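Local coordinates for [4Fe-4S]-dependent U34-ARNt thiolase (Methanococcus maripaludis, PDB 6SCY), which probably transfers sulfur to uridine 34 of tRNA, with ATP and a [4Fe-4S] cluster, at residues I84-G89 with K151-V156; K51-L56 with E160-L165. One frame throughout, in Å; residues are numbered along the deposited sequence.

Contact 1: residues I84-G89 with K151-V156. With SF4 (iron/sulfur cluster), chain E.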
loop_
_atom_site.group_PDB
_atom_site.type_symbol
_atom_site.label_atom_id
_atom_site.label_comp_id
_atom_site.label_asym_id
_atom_site.label_seq_id
_atom_site.Cartn_x
_atom_site.Cartn_y
_atom_site.Cartn_z
ATOM N N ILE A 84 12.777 21.953 21.239
ATOM C CA ILE A 84 11.739 22.937 20.923
ATOM C C ILE A 84 10.360 22.385 21.240
ATOM O O ILE A 84 9.958 21.359 20.677
ATOM C CB ILE A 84 11.790 23.487 19.468
ATOM C CG1 ILE A 84 13.222 23.768 18.970
ATOM C CG2 ILE A 84 10.895 24.724 19.335
ATOM C CD1 ILE A 84 13.434 23.379 17.515
ATOM N N MET A 85 9.628 23.100 22.114
ATOM C CA MET A 85 8.258 22.761 22.492
ATOM C C MET A 85 7.326 23.789 21.854
ATOM O O MET A 85 7.535 24.993 22.031
ATOM C CB MET A 85 8.088 22.758 24.018
ATOM C CG MET A 85 8.849 21.661 24.716
ATOM S SD MET A 85 10.522 22.196 25.114
ATOM C CE MET A 85 10.849 21.181 26.499
ATOM N N VAL A 86 6.317 23.328 21.096
ATOM C CA VAL A 86 5.394 24.236 20.412
ATOM C C VAL A 86 4.000 24.195 21.044
ATOM O O VAL A 86 3.264 23.237 20.821
ATOM C CB VAL A 86 5.358 24.025 18.869
ATOM C CG1 VAL A 86 4.616 25.157 18.178
ATOM C CG2 VAL A 86 6.759 23.884 18.283
ATOM N N ASN A 87 3.636 25.213 21.841
ATOM C CA ASN A 87 2.296 25.272 22.429
ATOM C C ASN A 87 1.343 25.780 21.360
ATOM O O ASN A 87 1.386 26.957 20.989
ATOM C CB ASN A 87 2.243 26.157 23.686
ATOM C CG ASN A 87 0.841 26.477 24.169
ATOM O OD1 ASN A 87 -0.071 25.638 24.170
ATOM N ND2 ASN A 87 0.646 27.714 24.590
ATOM N N GLU A 88 0.488 24.875 20.859
ATOM C CA GLU A 88 -0.496 25.177 19.816
ATOM C C GLU A 88 -1.525 26.225 20.259
ATOM O O GLU A 88 -2.200 26.812 19.412
ATOM C CB GLU A 88 -1.171 23.900 19.296
ATOM C CG GLU A 88 -0.228 22.982 18.540
ATOM C CD GLU A 88 0.130 21.664 19.201
ATOM O OE1 GLU A 88 -0.098 21.512 20.422
ATOM O OE2 GLU A 88 0.659 20.779 18.490
ATOM N N GLY A 89 -1.608 26.458 21.572
ATOM C CA GLY A 89 -2.511 27.427 22.176
ATOM C C GLY A 89 -3.970 27.025 22.122
ATOM O O GLY A 89 -4.828 27.793 22.561
ATOM N N LYS A 151 6.257 24.107 9.876
ATOM C CA LYS A 151 6.797 25.384 9.420
ATOM C C LYS A 151 7.395 26.198 10.580
ATOM O O LYS A 151 8.405 26.877 10.379
ATOM C CB LYS A 151 5.743 26.180 8.633
ATOM C CG LYS A 151 6.342 27.270 7.746
ATOM C CD LYS A 151 5.576 27.492 6.438
ATOM C CE LYS A 151 5.912 28.821 5.784
ATOM N NZ LYS A 151 7.348 28.933 5.389
ATOM N N ILE A 152 6.796 26.099 11.795
ATOM C CA ILE A 152 7.269 26.776 13.014
ATOM C C ILE A 152 8.598 26.141 13.416
ATOM O O ILE A 152 9.578 26.866 13.623
ATOM C CB ILE A 152 6.228 26.734 14.177
ATOM C CG1 ILE A 152 4.859 27.377 13.807
ATOM C CG2 ILE A 152 6.776 27.323 15.473
ATOM C CD1 ILE A 152 4.834 28.661 12.938
ATOM N N LEU A 153 8.634 24.777 13.479
ATOM C CA LEU A 153 9.822 23.988 13.816
ATOM C C LEU A 153 10.970 24.218 12.854
ATOM O O LEU A 153 12.124 24.180 13.275
ATOM C CB LEU A 153 9.524 22.490 13.925
ATOM C CG LEU A 153 8.986 21.962 15.252
ATOM C CD1 LEU A 153 8.983 20.444 15.248
ATOM C CD2 LEU A 153 9.820 22.437 16.430
ATOM N N ASN A 154 10.662 24.454 11.567
ATOM C CA ASN A 154 11.657 24.723 10.533
ATOM C C ASN A 154 12.229 26.117 10.730
ATOM O O ASN A 154 13.432 26.306 10.577
ATOM C CB ASN A 154 11.045 24.555 9.133
ATOM C CG ASN A 154 11.951 24.923 7.981
ATOM O OD1 ASN A 154 12.963 24.274 7.698
ATOM N ND2 ASN A 154 11.587 25.978 7.283
ATOM N N ARG A 155 11.370 27.083 11.095
ATOM C CA ARG A 155 11.783 28.465 11.299
ATOM C C ARG A 155 12.502 28.681 12.632
ATOM O O ARG A 155 13.270 29.641 12.735
ATOM C CB ARG A 155 10.619 29.446 11.099
ATOM C CG ARG A 155 10.669 30.146 9.738
ATOM C CD ARG A 155 9.539 31.151 9.555
ATOM N NE ARG A 155 9.729 32.000 8.375
ATOM C CZ ARG A 155 10.377 33.165 8.378
ATOM N NH1 ARG A 155 10.921 33.629 9.498
ATOM N NH2 ARG A 155 10.490 33.870 7.260
ATOM N N VAL A 156 12.283 27.805 13.638
ATOM C CA VAL A 156 13.004 27.900 14.916
ATOM C C VAL A 156 14.389 27.270 14.775
ATOM O O VAL A 156 15.344 27.761 15.376
ATOM C CB VAL A 156 12.228 27.399 16.160
ATOM C CG1 VAL A 156 11.123 28.369 16.526
ATOM C CG2 VAL A 156 11.661 26.012 15.967
HETATM FE FE1 SF4 E . -4.213 17.455 15.395
HETATM FE FE2 SF4 E . -2.719 19.605 16.241
HETATM FE FE3 SF4 E . -2.034 17.070 17.040
HETATM FE FE4 SF4 E . -4.314 18.246 18.027
HETATM S S1 SF4 E . -2.147 18.940 18.364
HETATM S S2 SF4 E . -4.112 16.095 17.249
HETATM S S3 SF4 E . -5.015 19.453 16.198
HETATM S S4 SF4 E . -2.005 17.892 14.892
#

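Contact 2: residues K51-L56 with E160-L165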
loop_
_atom_site.group_PDB
_atom_site.type_symbol
_atom_site.label_atom_id
_atom_site.label_comp_id
_atom_site.label_asym_id
_atom_site.label_seq_id
_atom_site.Cartn_x
_atom_site.Cartn_y
_atom_site.Cartn_z
ATOM N N LYS A 51 24.796 20.636 15.305
ATOM C CA LYS A 51 23.763 21.108 16.230
ATOM C C LYS A 51 22.432 20.451 15.836
ATOM O O LYS A 51 22.035 20.547 14.669
ATOM C CB LYS A 51 23.673 22.648 16.131
ATOM C CG LYS A 51 22.787 23.312 17.166
ATOM C CD LYS A 51 22.710 24.802 16.929
ATOM C CE LYS A 51 23.433 25.593 17.988
ATOM N NZ LYS A 51 23.055 27.027 17.936
ATOM N N VAL A 52 21.758 19.763 16.778
ATOM C CA VAL A 52 20.481 19.103 16.471
ATOM C C VAL A 52 19.341 19.644 17.312
ATOM O O VAL A 52 19.339 19.481 18.530
ATOM C CB VAL A 52 20.537 17.551 16.528
ATOM C CG1 VAL A 52 19.163 16.932 16.284
ATOM C CG2 VAL A 52 21.551 16.990 15.540
ATOM N N ALA A 53 18.364 20.273 16.649
ATOM C CA ALA A 53 17.135 20.778 17.255
ATOM C C ALA A 53 16.209 19.583 17.330
ATOM O O ALA A 53 16.300 18.703 16.473
ATOM C CB ALA A 53 16.516 21.838 16.364
ATOM N N MET A 54 15.340 19.513 18.336
ATOM C CA MET A 54 14.451 18.363 18.433
ATOM C C MET A 54 13.081 18.725 18.938
ATOM O O MET A 54 12.950 19.294 20.019
ATOM C CB MET A 54 15.067 17.200 19.233
ATOM C CG MET A 54 15.711 17.596 20.515
ATOM S SD MET A 54 16.227 16.144 21.433
ATOM C CE MET A 54 16.487 16.881 22.990
ATOM N N GLY A 55 12.074 18.415 18.130
ATOM C CA GLY A 55 10.677 18.668 18.448
ATOM C C GLY A 55 10.212 17.761 19.566
ATOM O O GLY A 55 10.034 16.559 19.356
ATOM N N LEU A 56 10.064 18.339 20.769
ATOM C CA LEU A 56 9.615 17.662 21.981
ATOM C C LEU A 56 8.165 18.026 22.294
ATOM O O LEU A 56 7.788 19.205 22.209
ATOM C CB LEU A 56 10.510 18.049 23.155
ATOM C CG LEU A 56 11.577 17.053 23.528
ATOM C CD1 LEU A 56 12.734 17.116 22.575
ATOM C CD2 LEU A 56 12.052 17.294 24.937
ATOM N N GLU A 160 17.979 29.130 15.161
ATOM C CA GLU A 160 19.032 28.604 16.031
ATOM C C GLU A 160 20.222 28.036 15.250
ATOM O O GLU A 160 21.221 27.639 15.858
ATOM C CB GLU A 160 18.464 27.587 17.037
ATOM C CG GLU A 160 17.942 28.233 18.312
ATOM C CD GLU A 160 18.992 28.939 19.151
ATOM O OE1 GLU A 160 19.797 28.242 19.811
ATOM O OE2 GLU A 160 19.018 30.192 19.138
ATOM N N LYS A 161 20.122 28.052 13.901
ATOM C CA LYS A 161 21.118 27.578 12.934
ATOM C C LYS A 161 21.514 26.113 13.194
ATOM O O LYS A 161 22.692 25.787 13.376
ATOM C CB LYS A 161 22.329 28.528 12.840
ATOM C CG LYS A 161 22.044 29.831 12.097
ATOM C CD LYS A 161 23.288 30.717 12.040
ATOM C CE LYS A 161 23.003 32.107 11.518
ATOM N NZ LYS A 161 24.148 33.037 11.739
ATOM N N CYS A 162 20.492 25.238 13.208
ATOM C CA CYS A 162 20.614 23.799 13.438
ATOM C C CYS A 162 20.848 23.049 12.150
ATOM O O CYS A 162 20.360 23.456 11.098
ATOM C CB CYS A 162 19.393 23.264 14.179
ATOM S SG CYS A 162 19.224 23.895 15.869
ATOM N N ASP A 163 21.591 21.950 12.233
ATOM C CA ASP A 163 21.905 21.112 11.082
ATOM C C ASP A 163 20.776 20.115 10.784
ATOM O O ASP A 163 20.510 19.812 9.617
ATOM C CB ASP A 163 23.254 20.406 11.295
ATOM C CG ASP A 163 24.405 21.384 11.367
ATOM O OD1 ASP A 163 24.694 22.034 10.337
ATOM O OD2 ASP A 163 25.010 21.509 12.453
ATOM N N PHE A 164 20.109 19.618 11.840
ATOM C CA PHE A 164 19.019 18.655 11.721
ATOM C C PHE A 164 17.876 18.959 12.684
ATOM O O PHE A 164 18.089 19.565 13.740
ATOM C CB PHE A 164 19.531 17.227 11.952
ATOM C CG PHE A 164 20.611 16.774 11.004
ATOM C CD1 PHE A 164 20.300 16.378 9.708
ATOM C CD2 PHE A 164 21.939 16.728 11.410
ATOM C CE1 PHE A 164 21.300 15.954 8.831
ATOM C CE2 PHE A 164 22.939 16.299 10.534
ATOM C CZ PHE A 164 22.611 15.915 9.250
ATOM N N LEU A 165 16.659 18.532 12.309
ATOM C CA LEU A 165 15.460 18.656 13.129
ATOM C C LEU A 165 14.995 17.223 13.430
ATOM O O LEU A 165 14.525 16.526 12.533
ATOM C CB LEU A 165 14.376 19.492 12.412
ATOM C CG LEU A 165 12.970 19.549 13.033
ATOM C CD1 LEU A 165 12.924 20.430 14.268
ATOM C CD2 LEU A 165 11.969 20.063 12.027
#

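Contact 1: residues I84-G89 with K151-V156
Ile84 on strand 80-87 meets Leu153 and Val156 of helix 141-159, and its side chain can be followed outward as a run of purely apolar touches. CB lies 3.8 Å from Leu153 CD2, and the branch CG2 is shared, 3.7 Å from Val156 CG2 and 3.9 Å from Leu153 CD2. CG1 stands anti to the carbonyl carbon (chi1 -41°) and lies against Val156 CG2; beyond it CD1 touches Leu153 CD2 as well and meets Val156 CG2 at 3.5 Å, Ile84 and Val156 reaching toward each other tip to tip. Leu153 instead slides past Ile84 in the opposite direction. Such packing of a helix on an inner strand of a parallel sheet is the α/β layering of the PP-loop fold, here with strand and helix running at 141° and their axes 9.8 Å apart. Two residues on, Val86, predicted to lie at the ATP site, divides its methyls: CG2 touches the same Leu153 CD2 at 3.9 Å, while CG1 faces Ile152 CG2 at 4.1 Å. Val115 of strand 111-116 also packs on Ile152 and Val156. Past the strand's end the chain turns to the iron-sulfur cluster, where Glu88 OE2 comes within 3.4 Å of cluster atom S1, its carboxylate also salt-bridged to Arg94 and Arg149.

Contact 2: residues K51-L56 with E160-L165
Ala53, Cys162 and Leu165, all buried, make the closely packed part of this contact: Ala53 CB sits 3.4 Å from Cys162 SG, with Leu165 CD1 more distant on the same side. Here strands 51-55 and 164-167 run parallel as neighbours in the sheet of the PP-loop fold, Val52 paired with Phe164 and Ala53 with Leu165. The amide of Ala53 gives a hydrogen bond to Phe164 O at 3.0 Å, and Leu165 CA approaches Ala53 O in a CA-H...O contact. On the opposite face of the sheet, Val52 CG2 lies at the edge of the Phe164 ring, near its plane, and touches Phe164 CB at 4.1 Å.

The other end is more open and polar. Asp163 grips the backbone of Lys51 twice: its N donates to Lys51 O (2.8 Å), and OD2 receives Lys51 N through its anti lone pair (3.0 Å, N-H...O angle 164°). The Lys51 chain starts with CG anti to the backbone N (chi1 -172°) and passes Cys162 SG, and NZ then donates to Glu160 O at 2.8 Å, next to Lys161, whose positive phi marks the Schellman motif at the end of helix 141-159. Lys51 NZ also forms a long ion pair with Glu160 OE1, at 4.0 Å. An alanine in place of Lys51 would probably leave Glu160 O without this donor and open a gap beside Cys162 SG. Helix 60-75 covers Val52 through Tyr73, Ser157 of helix 141-159 packs on Ala53 and Leu165, and strands 80-87 and 204-206 flank the pair.

The two contacts illustrate how an α/β fold that probably binds ATP is assembled around one sheet. Contact 1 lies within the loop closed by contact 2, and their centres are about 12 Å apart. Helix 141-159 is followed, after a short turn, by strand 164-167, while strands 80-87 and 51-55 are neighbours: Ile84 N lies 2.9 Å from Met54 O and Ile84 O lies 3.0 Å from Leu56 N, both probable hydrogen bonds. Ile84 CD1 also packs on Ala53 CB at 3.6 Å, so both contacts share one apolar layer under helix 141-159. Gly55 and Val86, about 7 Å apart at nearest approach, belong to the predicted ATP site; Gly55 lies about 13 Å at its nearest from the cluster, which Glu88 approaches.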